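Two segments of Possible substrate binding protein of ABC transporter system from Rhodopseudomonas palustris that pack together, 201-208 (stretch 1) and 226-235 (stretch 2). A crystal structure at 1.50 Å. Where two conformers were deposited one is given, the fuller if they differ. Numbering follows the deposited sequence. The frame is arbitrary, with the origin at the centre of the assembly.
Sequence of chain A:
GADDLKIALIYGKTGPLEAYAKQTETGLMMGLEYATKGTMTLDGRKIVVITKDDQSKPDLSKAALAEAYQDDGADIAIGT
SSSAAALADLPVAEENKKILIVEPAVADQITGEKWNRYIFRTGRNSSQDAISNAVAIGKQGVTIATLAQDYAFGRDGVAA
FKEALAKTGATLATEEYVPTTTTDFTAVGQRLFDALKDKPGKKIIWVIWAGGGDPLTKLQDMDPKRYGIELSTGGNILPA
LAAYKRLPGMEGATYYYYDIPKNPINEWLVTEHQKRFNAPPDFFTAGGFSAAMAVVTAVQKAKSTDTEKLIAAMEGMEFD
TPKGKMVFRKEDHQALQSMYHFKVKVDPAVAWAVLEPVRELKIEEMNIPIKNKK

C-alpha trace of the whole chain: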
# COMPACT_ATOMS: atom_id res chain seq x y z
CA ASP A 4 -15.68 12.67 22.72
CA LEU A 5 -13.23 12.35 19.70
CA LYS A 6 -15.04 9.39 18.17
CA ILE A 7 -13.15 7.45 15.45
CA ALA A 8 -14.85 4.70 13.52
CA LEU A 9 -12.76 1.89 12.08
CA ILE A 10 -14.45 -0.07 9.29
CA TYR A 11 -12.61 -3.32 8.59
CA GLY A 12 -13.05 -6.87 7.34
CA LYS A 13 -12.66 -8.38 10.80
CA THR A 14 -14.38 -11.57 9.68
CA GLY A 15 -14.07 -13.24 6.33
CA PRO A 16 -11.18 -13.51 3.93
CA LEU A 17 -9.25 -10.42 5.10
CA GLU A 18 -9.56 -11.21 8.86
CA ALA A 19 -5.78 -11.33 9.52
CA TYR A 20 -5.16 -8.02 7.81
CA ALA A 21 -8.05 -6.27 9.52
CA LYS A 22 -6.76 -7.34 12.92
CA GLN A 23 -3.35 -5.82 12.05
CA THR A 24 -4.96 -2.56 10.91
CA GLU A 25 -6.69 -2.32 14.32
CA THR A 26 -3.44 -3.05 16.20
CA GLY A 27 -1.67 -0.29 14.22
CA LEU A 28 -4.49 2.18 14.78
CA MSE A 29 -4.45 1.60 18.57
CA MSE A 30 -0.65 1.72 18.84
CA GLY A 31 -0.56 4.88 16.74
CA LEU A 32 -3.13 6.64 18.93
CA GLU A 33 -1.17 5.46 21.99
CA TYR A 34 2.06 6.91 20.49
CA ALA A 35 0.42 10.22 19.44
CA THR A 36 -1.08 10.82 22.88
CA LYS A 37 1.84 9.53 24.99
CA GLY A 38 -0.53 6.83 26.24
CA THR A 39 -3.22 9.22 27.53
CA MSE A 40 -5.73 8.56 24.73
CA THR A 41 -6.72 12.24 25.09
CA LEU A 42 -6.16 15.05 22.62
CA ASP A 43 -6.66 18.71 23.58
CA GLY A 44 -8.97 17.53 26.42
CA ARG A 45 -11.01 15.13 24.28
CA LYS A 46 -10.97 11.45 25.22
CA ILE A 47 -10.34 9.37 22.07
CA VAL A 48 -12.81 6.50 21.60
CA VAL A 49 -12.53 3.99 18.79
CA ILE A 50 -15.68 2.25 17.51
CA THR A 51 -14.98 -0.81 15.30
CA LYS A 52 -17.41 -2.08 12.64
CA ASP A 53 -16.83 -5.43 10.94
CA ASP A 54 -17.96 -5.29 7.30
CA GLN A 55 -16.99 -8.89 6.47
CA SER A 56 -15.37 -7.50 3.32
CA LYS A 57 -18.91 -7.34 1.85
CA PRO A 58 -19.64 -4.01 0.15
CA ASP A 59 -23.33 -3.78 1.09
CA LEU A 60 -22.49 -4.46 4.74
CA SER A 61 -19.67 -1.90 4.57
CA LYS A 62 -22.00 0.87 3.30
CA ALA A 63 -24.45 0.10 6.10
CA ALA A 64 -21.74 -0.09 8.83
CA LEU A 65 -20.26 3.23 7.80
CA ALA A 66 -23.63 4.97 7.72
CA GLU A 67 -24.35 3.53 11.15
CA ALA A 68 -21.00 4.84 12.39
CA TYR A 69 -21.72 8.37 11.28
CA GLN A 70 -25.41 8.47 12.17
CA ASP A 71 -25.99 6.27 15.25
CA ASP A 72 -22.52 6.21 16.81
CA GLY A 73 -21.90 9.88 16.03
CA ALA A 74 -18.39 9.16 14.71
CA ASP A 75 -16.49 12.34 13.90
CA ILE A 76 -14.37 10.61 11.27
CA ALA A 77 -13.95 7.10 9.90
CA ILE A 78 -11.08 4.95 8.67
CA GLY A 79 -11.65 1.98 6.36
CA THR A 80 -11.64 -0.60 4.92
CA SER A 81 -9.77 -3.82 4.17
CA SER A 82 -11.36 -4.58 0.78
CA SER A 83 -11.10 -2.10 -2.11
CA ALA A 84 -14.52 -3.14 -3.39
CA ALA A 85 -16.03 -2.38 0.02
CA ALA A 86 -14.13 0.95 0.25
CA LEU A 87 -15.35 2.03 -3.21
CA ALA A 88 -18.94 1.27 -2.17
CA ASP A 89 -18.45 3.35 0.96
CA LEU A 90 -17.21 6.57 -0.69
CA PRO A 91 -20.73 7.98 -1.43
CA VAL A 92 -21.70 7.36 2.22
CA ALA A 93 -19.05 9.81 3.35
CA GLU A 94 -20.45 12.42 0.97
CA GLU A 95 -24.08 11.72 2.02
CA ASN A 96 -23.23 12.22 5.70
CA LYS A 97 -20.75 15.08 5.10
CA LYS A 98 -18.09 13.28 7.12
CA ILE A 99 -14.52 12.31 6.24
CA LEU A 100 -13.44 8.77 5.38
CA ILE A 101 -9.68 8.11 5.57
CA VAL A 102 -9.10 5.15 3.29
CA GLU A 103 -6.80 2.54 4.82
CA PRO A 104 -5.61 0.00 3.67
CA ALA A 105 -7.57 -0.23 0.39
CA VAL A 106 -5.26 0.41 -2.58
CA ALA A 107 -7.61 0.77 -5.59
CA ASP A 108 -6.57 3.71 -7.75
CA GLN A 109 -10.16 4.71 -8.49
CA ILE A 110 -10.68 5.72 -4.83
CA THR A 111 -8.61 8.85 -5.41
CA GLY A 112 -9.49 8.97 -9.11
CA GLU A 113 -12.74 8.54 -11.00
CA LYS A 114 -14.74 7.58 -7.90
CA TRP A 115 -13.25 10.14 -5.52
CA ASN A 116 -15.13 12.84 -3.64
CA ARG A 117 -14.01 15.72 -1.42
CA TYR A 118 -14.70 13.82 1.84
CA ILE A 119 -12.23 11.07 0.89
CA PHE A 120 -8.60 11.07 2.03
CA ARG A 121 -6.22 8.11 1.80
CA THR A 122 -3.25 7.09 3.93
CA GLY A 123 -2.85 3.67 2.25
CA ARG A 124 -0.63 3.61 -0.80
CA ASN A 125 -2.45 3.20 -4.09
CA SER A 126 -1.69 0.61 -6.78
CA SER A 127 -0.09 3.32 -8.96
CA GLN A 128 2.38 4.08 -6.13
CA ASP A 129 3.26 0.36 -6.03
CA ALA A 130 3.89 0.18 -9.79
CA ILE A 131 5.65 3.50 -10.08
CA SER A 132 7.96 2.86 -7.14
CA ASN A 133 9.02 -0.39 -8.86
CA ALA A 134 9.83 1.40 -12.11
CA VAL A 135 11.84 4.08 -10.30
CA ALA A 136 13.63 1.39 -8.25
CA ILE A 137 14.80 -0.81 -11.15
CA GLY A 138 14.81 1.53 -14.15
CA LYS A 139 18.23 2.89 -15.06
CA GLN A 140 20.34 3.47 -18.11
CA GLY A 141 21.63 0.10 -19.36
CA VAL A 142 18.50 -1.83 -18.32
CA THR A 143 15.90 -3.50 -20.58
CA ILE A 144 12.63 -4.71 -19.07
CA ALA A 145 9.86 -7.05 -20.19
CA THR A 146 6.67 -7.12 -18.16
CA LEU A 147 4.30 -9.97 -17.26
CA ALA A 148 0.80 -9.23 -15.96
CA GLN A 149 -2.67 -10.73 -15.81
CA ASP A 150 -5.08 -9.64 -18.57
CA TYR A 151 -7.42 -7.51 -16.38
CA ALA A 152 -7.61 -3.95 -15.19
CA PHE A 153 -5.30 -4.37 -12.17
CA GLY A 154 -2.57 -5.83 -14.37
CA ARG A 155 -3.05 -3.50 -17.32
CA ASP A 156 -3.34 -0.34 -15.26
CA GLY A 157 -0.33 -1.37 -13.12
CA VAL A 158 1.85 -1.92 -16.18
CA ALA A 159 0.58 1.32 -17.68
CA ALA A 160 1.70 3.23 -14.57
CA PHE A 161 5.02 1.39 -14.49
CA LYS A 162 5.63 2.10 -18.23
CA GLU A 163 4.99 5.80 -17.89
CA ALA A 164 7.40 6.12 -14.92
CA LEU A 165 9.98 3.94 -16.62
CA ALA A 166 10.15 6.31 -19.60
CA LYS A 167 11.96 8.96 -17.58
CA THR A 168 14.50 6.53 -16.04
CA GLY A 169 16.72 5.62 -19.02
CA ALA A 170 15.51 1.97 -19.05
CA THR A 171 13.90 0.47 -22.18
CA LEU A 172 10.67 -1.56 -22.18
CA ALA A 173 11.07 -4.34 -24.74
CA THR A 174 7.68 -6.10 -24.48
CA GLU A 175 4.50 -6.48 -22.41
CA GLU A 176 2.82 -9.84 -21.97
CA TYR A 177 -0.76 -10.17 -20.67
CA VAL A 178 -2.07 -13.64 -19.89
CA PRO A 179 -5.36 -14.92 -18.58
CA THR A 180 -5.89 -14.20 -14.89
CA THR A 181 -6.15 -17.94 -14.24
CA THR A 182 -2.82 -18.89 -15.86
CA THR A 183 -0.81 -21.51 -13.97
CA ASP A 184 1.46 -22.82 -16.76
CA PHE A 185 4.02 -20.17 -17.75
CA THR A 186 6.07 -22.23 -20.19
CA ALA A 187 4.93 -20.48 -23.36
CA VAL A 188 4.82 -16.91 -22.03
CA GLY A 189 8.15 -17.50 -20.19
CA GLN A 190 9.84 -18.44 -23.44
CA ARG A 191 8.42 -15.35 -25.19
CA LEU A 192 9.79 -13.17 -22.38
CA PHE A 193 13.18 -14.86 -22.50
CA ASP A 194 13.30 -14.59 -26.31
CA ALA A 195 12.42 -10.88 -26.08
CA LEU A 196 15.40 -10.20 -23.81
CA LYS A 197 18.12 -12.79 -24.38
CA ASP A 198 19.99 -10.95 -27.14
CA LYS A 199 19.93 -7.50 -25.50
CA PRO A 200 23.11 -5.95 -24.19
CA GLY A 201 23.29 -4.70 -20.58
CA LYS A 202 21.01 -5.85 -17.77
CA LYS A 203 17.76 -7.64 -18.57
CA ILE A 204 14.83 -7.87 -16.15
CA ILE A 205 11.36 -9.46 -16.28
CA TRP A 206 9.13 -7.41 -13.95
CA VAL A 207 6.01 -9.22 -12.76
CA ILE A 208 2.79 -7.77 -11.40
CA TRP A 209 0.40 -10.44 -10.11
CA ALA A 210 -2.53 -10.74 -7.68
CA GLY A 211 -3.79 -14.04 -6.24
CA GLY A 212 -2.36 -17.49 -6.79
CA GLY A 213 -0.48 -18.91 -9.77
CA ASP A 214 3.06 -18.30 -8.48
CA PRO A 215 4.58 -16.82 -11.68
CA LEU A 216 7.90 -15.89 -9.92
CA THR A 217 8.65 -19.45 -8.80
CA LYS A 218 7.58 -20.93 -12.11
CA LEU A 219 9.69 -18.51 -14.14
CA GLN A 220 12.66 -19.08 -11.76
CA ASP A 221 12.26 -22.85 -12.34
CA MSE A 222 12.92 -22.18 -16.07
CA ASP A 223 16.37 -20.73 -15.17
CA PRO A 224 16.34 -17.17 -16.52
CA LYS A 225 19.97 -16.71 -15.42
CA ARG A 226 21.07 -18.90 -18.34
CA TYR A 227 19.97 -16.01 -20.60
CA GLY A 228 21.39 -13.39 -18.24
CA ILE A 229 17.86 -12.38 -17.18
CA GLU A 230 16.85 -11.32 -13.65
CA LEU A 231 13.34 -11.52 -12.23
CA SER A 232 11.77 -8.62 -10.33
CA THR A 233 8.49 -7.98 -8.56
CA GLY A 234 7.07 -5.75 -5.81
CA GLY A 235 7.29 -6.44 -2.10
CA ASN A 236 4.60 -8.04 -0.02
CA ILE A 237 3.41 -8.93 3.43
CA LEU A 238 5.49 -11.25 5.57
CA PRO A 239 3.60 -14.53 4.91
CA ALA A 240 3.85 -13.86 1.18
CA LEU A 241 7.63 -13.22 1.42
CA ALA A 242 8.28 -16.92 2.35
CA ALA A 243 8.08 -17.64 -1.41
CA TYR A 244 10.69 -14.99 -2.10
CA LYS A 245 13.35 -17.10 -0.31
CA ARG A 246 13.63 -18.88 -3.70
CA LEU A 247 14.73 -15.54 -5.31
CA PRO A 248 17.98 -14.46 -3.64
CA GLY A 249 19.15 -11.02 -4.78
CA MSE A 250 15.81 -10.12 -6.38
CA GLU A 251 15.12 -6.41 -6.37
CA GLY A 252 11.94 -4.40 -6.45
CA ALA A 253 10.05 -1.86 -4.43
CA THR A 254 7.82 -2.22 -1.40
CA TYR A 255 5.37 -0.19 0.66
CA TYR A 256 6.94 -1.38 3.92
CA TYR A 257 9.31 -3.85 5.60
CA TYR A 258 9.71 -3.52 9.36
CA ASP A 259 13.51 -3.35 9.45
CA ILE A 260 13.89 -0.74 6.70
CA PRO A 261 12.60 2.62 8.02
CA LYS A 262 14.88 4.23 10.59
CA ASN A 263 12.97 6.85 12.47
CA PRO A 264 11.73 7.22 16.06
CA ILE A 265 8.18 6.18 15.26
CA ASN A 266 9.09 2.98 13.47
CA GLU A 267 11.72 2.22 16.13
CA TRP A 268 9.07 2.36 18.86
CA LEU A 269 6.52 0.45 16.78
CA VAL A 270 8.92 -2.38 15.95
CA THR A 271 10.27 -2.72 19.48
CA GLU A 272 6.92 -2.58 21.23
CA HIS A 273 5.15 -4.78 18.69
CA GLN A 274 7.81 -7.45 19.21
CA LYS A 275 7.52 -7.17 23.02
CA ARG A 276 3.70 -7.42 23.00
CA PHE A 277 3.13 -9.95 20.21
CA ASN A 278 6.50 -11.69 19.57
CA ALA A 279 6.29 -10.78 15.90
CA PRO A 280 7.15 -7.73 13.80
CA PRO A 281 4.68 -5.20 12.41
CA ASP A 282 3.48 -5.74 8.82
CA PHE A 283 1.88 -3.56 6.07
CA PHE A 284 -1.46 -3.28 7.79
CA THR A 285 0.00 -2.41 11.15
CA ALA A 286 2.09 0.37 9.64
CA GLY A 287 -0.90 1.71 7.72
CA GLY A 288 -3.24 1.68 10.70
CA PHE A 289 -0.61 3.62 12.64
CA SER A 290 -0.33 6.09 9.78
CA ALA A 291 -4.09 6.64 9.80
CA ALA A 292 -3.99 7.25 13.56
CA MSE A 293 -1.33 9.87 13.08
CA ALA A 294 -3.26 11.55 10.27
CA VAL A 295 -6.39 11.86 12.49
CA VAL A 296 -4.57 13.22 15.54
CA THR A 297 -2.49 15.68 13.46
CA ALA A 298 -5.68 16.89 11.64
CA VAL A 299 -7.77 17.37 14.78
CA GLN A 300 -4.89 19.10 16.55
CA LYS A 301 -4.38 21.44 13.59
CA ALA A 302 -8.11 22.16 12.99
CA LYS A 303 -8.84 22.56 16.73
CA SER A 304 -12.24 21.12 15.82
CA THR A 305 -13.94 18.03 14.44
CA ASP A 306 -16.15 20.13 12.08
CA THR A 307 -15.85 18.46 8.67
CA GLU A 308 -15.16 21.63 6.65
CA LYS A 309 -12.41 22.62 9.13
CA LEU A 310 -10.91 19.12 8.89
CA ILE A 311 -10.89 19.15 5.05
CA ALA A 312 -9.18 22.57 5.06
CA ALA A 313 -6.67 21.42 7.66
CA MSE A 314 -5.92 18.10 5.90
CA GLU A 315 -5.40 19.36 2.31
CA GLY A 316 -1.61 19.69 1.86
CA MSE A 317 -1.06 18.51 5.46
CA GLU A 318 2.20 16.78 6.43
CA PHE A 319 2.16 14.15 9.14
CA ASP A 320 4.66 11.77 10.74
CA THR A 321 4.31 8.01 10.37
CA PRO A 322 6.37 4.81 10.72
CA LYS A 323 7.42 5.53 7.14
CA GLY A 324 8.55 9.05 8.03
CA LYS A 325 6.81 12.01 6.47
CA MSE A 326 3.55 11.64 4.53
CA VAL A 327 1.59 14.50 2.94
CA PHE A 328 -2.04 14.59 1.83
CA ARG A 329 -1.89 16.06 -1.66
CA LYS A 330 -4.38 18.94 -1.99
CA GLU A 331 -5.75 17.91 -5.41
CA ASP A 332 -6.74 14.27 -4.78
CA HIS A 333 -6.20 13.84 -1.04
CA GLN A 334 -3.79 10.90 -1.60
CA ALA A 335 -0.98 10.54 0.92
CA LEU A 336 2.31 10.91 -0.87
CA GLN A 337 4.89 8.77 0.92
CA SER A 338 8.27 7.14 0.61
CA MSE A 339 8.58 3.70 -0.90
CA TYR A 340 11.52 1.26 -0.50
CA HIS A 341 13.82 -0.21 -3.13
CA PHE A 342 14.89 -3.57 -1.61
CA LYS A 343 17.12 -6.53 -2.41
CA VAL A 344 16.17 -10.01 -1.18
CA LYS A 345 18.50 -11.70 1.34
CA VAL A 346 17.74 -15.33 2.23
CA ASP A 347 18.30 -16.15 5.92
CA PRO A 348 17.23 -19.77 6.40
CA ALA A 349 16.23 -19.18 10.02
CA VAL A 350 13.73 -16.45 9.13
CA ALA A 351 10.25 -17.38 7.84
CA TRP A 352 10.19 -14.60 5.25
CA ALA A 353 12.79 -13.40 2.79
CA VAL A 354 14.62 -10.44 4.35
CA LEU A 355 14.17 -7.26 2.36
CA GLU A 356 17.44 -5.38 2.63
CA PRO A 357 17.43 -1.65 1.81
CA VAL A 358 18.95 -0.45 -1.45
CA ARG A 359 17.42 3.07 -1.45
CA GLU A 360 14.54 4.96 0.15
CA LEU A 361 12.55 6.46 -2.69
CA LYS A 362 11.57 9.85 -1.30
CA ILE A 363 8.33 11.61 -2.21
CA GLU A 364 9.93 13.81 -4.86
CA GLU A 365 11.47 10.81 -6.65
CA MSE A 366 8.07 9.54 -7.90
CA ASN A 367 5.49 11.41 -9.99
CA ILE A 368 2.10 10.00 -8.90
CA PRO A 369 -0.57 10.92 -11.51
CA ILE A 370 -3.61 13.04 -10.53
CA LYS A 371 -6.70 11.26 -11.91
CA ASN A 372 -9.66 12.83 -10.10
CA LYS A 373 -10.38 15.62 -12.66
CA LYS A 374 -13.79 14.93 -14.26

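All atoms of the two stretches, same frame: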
# COMPACT_ATOMS: atom_id res chain seq x y z
N GLY A 201 23.62 -5.26 -21.89
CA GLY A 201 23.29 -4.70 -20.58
C GLY A 201 22.54 -5.65 -19.66
O GLY A 201 22.69 -6.88 -19.75
N LYS A 202 21.78 -5.07 -18.72
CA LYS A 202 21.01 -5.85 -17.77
C LYS A 202 19.61 -6.06 -18.30
O LYS A 202 19.03 -5.15 -18.89
CB LYS A 202 20.95 -5.11 -16.44
CG LYS A 202 20.24 -5.86 -15.31
CD LYS A 202 20.27 -5.13 -13.93
CE LYS A 202 21.64 -5.19 -13.32
NZ LYS A 202 21.58 -4.77 -11.88
N LYS A 203 19.09 -7.26 -18.09
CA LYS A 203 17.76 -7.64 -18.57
C LYS A 203 16.93 -8.13 -17.40
O LYS A 203 17.39 -8.96 -16.62
CB LYS A 203 17.89 -8.73 -19.61
CG LYS A 203 18.61 -8.28 -20.89
CD LYS A 203 19.99 -8.81 -20.97
CE LYS A 203 20.01 -10.27 -21.30
NZ LYS A 203 21.40 -10.85 -21.18
N ILE A 204 15.71 -7.61 -17.29
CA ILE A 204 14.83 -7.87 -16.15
C ILE A 204 13.41 -8.16 -16.64
O ILE A 204 12.90 -7.43 -17.50
CB ILE A 204 14.76 -6.68 -15.19
CG1 ILE A 204 16.17 -6.22 -14.75
CG2 ILE A 204 13.90 -7.04 -13.93
CD1 ILE A 204 16.17 -4.92 -13.88
N ILE A 205 12.80 -9.21 -16.12
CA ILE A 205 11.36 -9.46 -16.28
C ILE A 205 10.75 -8.93 -14.99
O ILE A 205 11.06 -9.44 -13.90
CB ILE A 205 11.01 -10.97 -16.46
CG1 ILE A 205 11.63 -11.49 -17.77
CG2 ILE A 205 9.50 -11.16 -16.39
CD1 ILE A 205 11.61 -13.01 -17.88
N TRP A 206 9.85 -7.95 -15.11
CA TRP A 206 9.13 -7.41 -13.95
C TRP A 206 7.71 -7.98 -13.99
O TRP A 206 7.01 -7.88 -15.00
CB TRP A 206 9.12 -5.87 -13.93
CG TRP A 206 8.47 -5.34 -12.72
CD1 TRP A 206 9.02 -5.29 -11.48
CD2 TRP A 206 7.15 -4.78 -12.59
NE1 TRP A 206 8.14 -4.75 -10.58
CE2 TRP A 206 6.98 -4.42 -11.22
CE3 TRP A 206 6.10 -4.55 -13.48
CZ2 TRP A 206 5.80 -3.84 -10.74
CZ3 TRP A 206 4.92 -3.96 -12.98
CH2 TRP A 206 4.80 -3.61 -11.63
N VAL A 207 7.31 -8.58 -12.87
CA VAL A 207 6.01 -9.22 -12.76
C VAL A 207 5.09 -8.41 -11.84
O VAL A 207 5.51 -7.91 -10.76
CB VAL A 207 6.18 -10.63 -12.21
CG1 VAL A 207 4.82 -11.37 -12.13
CG2 VAL A 207 7.15 -11.45 -13.09
N ILE A 208 3.83 -8.29 -12.26
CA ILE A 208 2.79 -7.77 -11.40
C ILE A 208 1.73 -8.87 -11.39
O ILE A 208 1.29 -9.33 -12.45
CB ILE A 208 2.23 -6.38 -11.83
CG1 ILE A 208 1.06 -5.99 -10.92
CG2 ILE A 208 1.81 -6.39 -13.29
CD1 ILE A 208 0.54 -4.57 -11.14
N ARG A 226 20.33 -18.36 -17.20
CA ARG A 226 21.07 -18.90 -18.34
C ARG A 226 21.02 -17.96 -19.55
O ARG A 226 21.88 -18.03 -20.44
CB ARG A 226 20.57 -20.29 -18.71
CG ARG A 226 19.24 -20.28 -19.35
CD ARG A 226 18.62 -21.66 -19.41
NE ARG A 226 17.17 -21.57 -19.52
CZ ARG A 226 16.45 -21.84 -20.61
NH1 ARG A 226 17.03 -22.22 -21.76
NH2 ARG A 226 15.12 -21.72 -20.56
N TYR A 227 20.04 -17.05 -19.57
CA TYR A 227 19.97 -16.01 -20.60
C TYR A 227 20.45 -14.65 -20.10
O TYR A 227 20.31 -13.65 -20.80
CB TYR A 227 18.54 -15.82 -21.03
CG TYR A 227 17.94 -16.99 -21.72
CD1 TYR A 227 18.40 -17.37 -22.96
CD2 TYR A 227 16.90 -17.69 -21.16
CE1 TYR A 227 17.85 -18.44 -23.63
CE2 TYR A 227 16.32 -18.74 -21.85
CZ TYR A 227 16.82 -19.10 -23.08
OH TYR A 227 16.25 -20.15 -23.75
N GLY A 228 21.00 -14.61 -18.89
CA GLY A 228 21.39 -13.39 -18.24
C GLY A 228 20.19 -12.50 -17.92
O GLY A 228 20.30 -11.27 -17.96
N ILE A 229 19.07 -13.11 -17.56
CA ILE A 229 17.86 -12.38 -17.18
C ILE A 229 17.60 -12.52 -15.69
O ILE A 229 17.72 -13.63 -15.14
CB ILE A 229 16.65 -12.91 -17.99
CG1 ILE A 229 16.86 -12.71 -19.47
CG2 ILE A 229 15.33 -12.24 -17.54
CD1 ILE A 229 15.87 -13.50 -20.38
N GLU A 230 17.23 -11.41 -15.06
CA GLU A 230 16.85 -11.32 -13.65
C GLU A 230 15.35 -11.20 -13.56
O GLU A 230 14.73 -10.62 -14.46
CB GLU A 230 17.37 -10.01 -13.02
CG GLU A 230 18.82 -9.96 -12.66
CD GLU A 230 19.12 -8.75 -11.80
OE1 GLU A 230 18.49 -8.61 -10.72
OE2 GLU A 230 19.97 -7.93 -12.22
N LEU A 231 14.75 -11.72 -12.50
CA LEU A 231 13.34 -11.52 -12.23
C LEU A 231 13.19 -10.43 -11.19
O LEU A 231 14.08 -10.22 -10.37
CB LEU A 231 12.69 -12.78 -11.66
CG LEU A 231 12.73 -14.06 -12.50
CD1 LEU A 231 11.95 -15.20 -11.78
CD2 LEU A 231 12.24 -13.83 -13.96
N SER A 232 12.09 -9.70 -11.26
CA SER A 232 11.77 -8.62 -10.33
C SER A 232 10.28 -8.58 -10.09
O SER A 232 9.48 -8.87 -10.97
CB SER A 232 12.28 -7.26 -10.87
OG SER A 232 11.98 -6.13 -10.04
N THR A 233 9.88 -8.22 -8.87
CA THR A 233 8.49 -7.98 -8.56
C THR A 233 8.43 -7.07 -7.32
O THR A 233 9.46 -6.84 -6.63
CB THR A 233 7.72 -9.29 -8.37
OG1 THR A 233 6.31 -9.04 -8.40
CG2 THR A 233 8.12 -9.98 -7.05
N GLY A 234 7.25 -6.56 -7.02
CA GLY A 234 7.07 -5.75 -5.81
C GLY A 234 7.16 -6.55 -4.52
O GLY A 234 7.10 -7.78 -4.51
N GLY A 235 7.24 -5.82 -3.42
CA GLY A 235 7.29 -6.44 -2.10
C GLY A 235 5.93 -6.94 -1.69
O GLY A 235 4.96 -6.84 -2.44
O HOH W 1 22.87 -9.75 -18.74
O HOH W 2 19.59 -5.99 -10.28
O HOH W 3 20.90 -9.14 -16.72
O HOH W 4 4.73 -6.19 -8.62

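Two neighbouring parallel β-strands form this contact, joined through the middle by a ladder of backbone hydrogen bonds and finished at the two ends by side-chain and water-mediated bonds. The strand directions differ by 33°, the axes approach to 4.6 Å, and together the stretches bury 630 Å². Ile-204 pairs with Glu-230, Ile-205 with Leu-231 and Trp-206 with Ser-232. In the parallel pattern, one residue uses both its N-H and its C=O to reach the residues flanking its partner. Ile-205 does so here: its N donates to Glu-230 O (2.9 Å), and its O accepts from Ser-232 N (2.8 Å). The ladder extends in both directions, with Glu-230 N donating to Lys-203 O (2.9 Å, nearly linear at 173°) and Val-207 N to Ser-232 O (2.9 Å). CA-H...O contacts reinforce these rungs, the shortest from Ile-204 CA to Glu-230 O at 3.2 Å.

Side chains alternate between the two sheet faces. On one, Ile-205 packs against two apolar neighbours on the other strand, its CG1 lying 3.8 Å from Ile-229 CG2 and its CB 4.0 Å from Leu-231 CD2; all three residues are buried, and the contact is one of apolar side chains packing by van der Waals contact. On the other face, Ile-204 CG2 rests 3.5 Å from Ser-232 CB. The same serine meets the edge of the Trp-206 indole, with Ser-232 OG 3.4 Å from Trp-206 CD1, while both polar groups, Ser-232 OG and Trp-206 NE1, find hydrogen bonds elsewhere in the structure.

Charge appears toward the start of the strands. Lys-202 and Glu-230 form a long salt bridge, NZ to OE2 at 3.6 Å, and water 2 bridges the same two atoms, accepting from Lys-202 NZ and donating to Glu-230 OE2, each at 2.8 Å. Lys-203 instead turns its amine to the backbone before the second strand: NZ donates to Tyr-227 O at 3.0 Å and, weakly, to Gly-228 O at 3.4 Å. Gly-228 has positive phi, which favours glycine, and a CB there would lie 2.9 Å from Lys-203 NZ, a clash. Water 3 ties the backbones together nearby, accepting from Lys-203 N at 2.9 Å and donating to Gly-228 O at 2.5 Å.

At the far end, a side chain takes up the bonding: Thr-233 OG1 donates to Val-207 O at 2.7 Å. Gly-234 N is 4.3 Å from Val-207 O, too far for a direct bond, and water 4 spans the gap, accepting from Gly-234 N (3.0 Å) and donating to Val-207 O (2.9 Å).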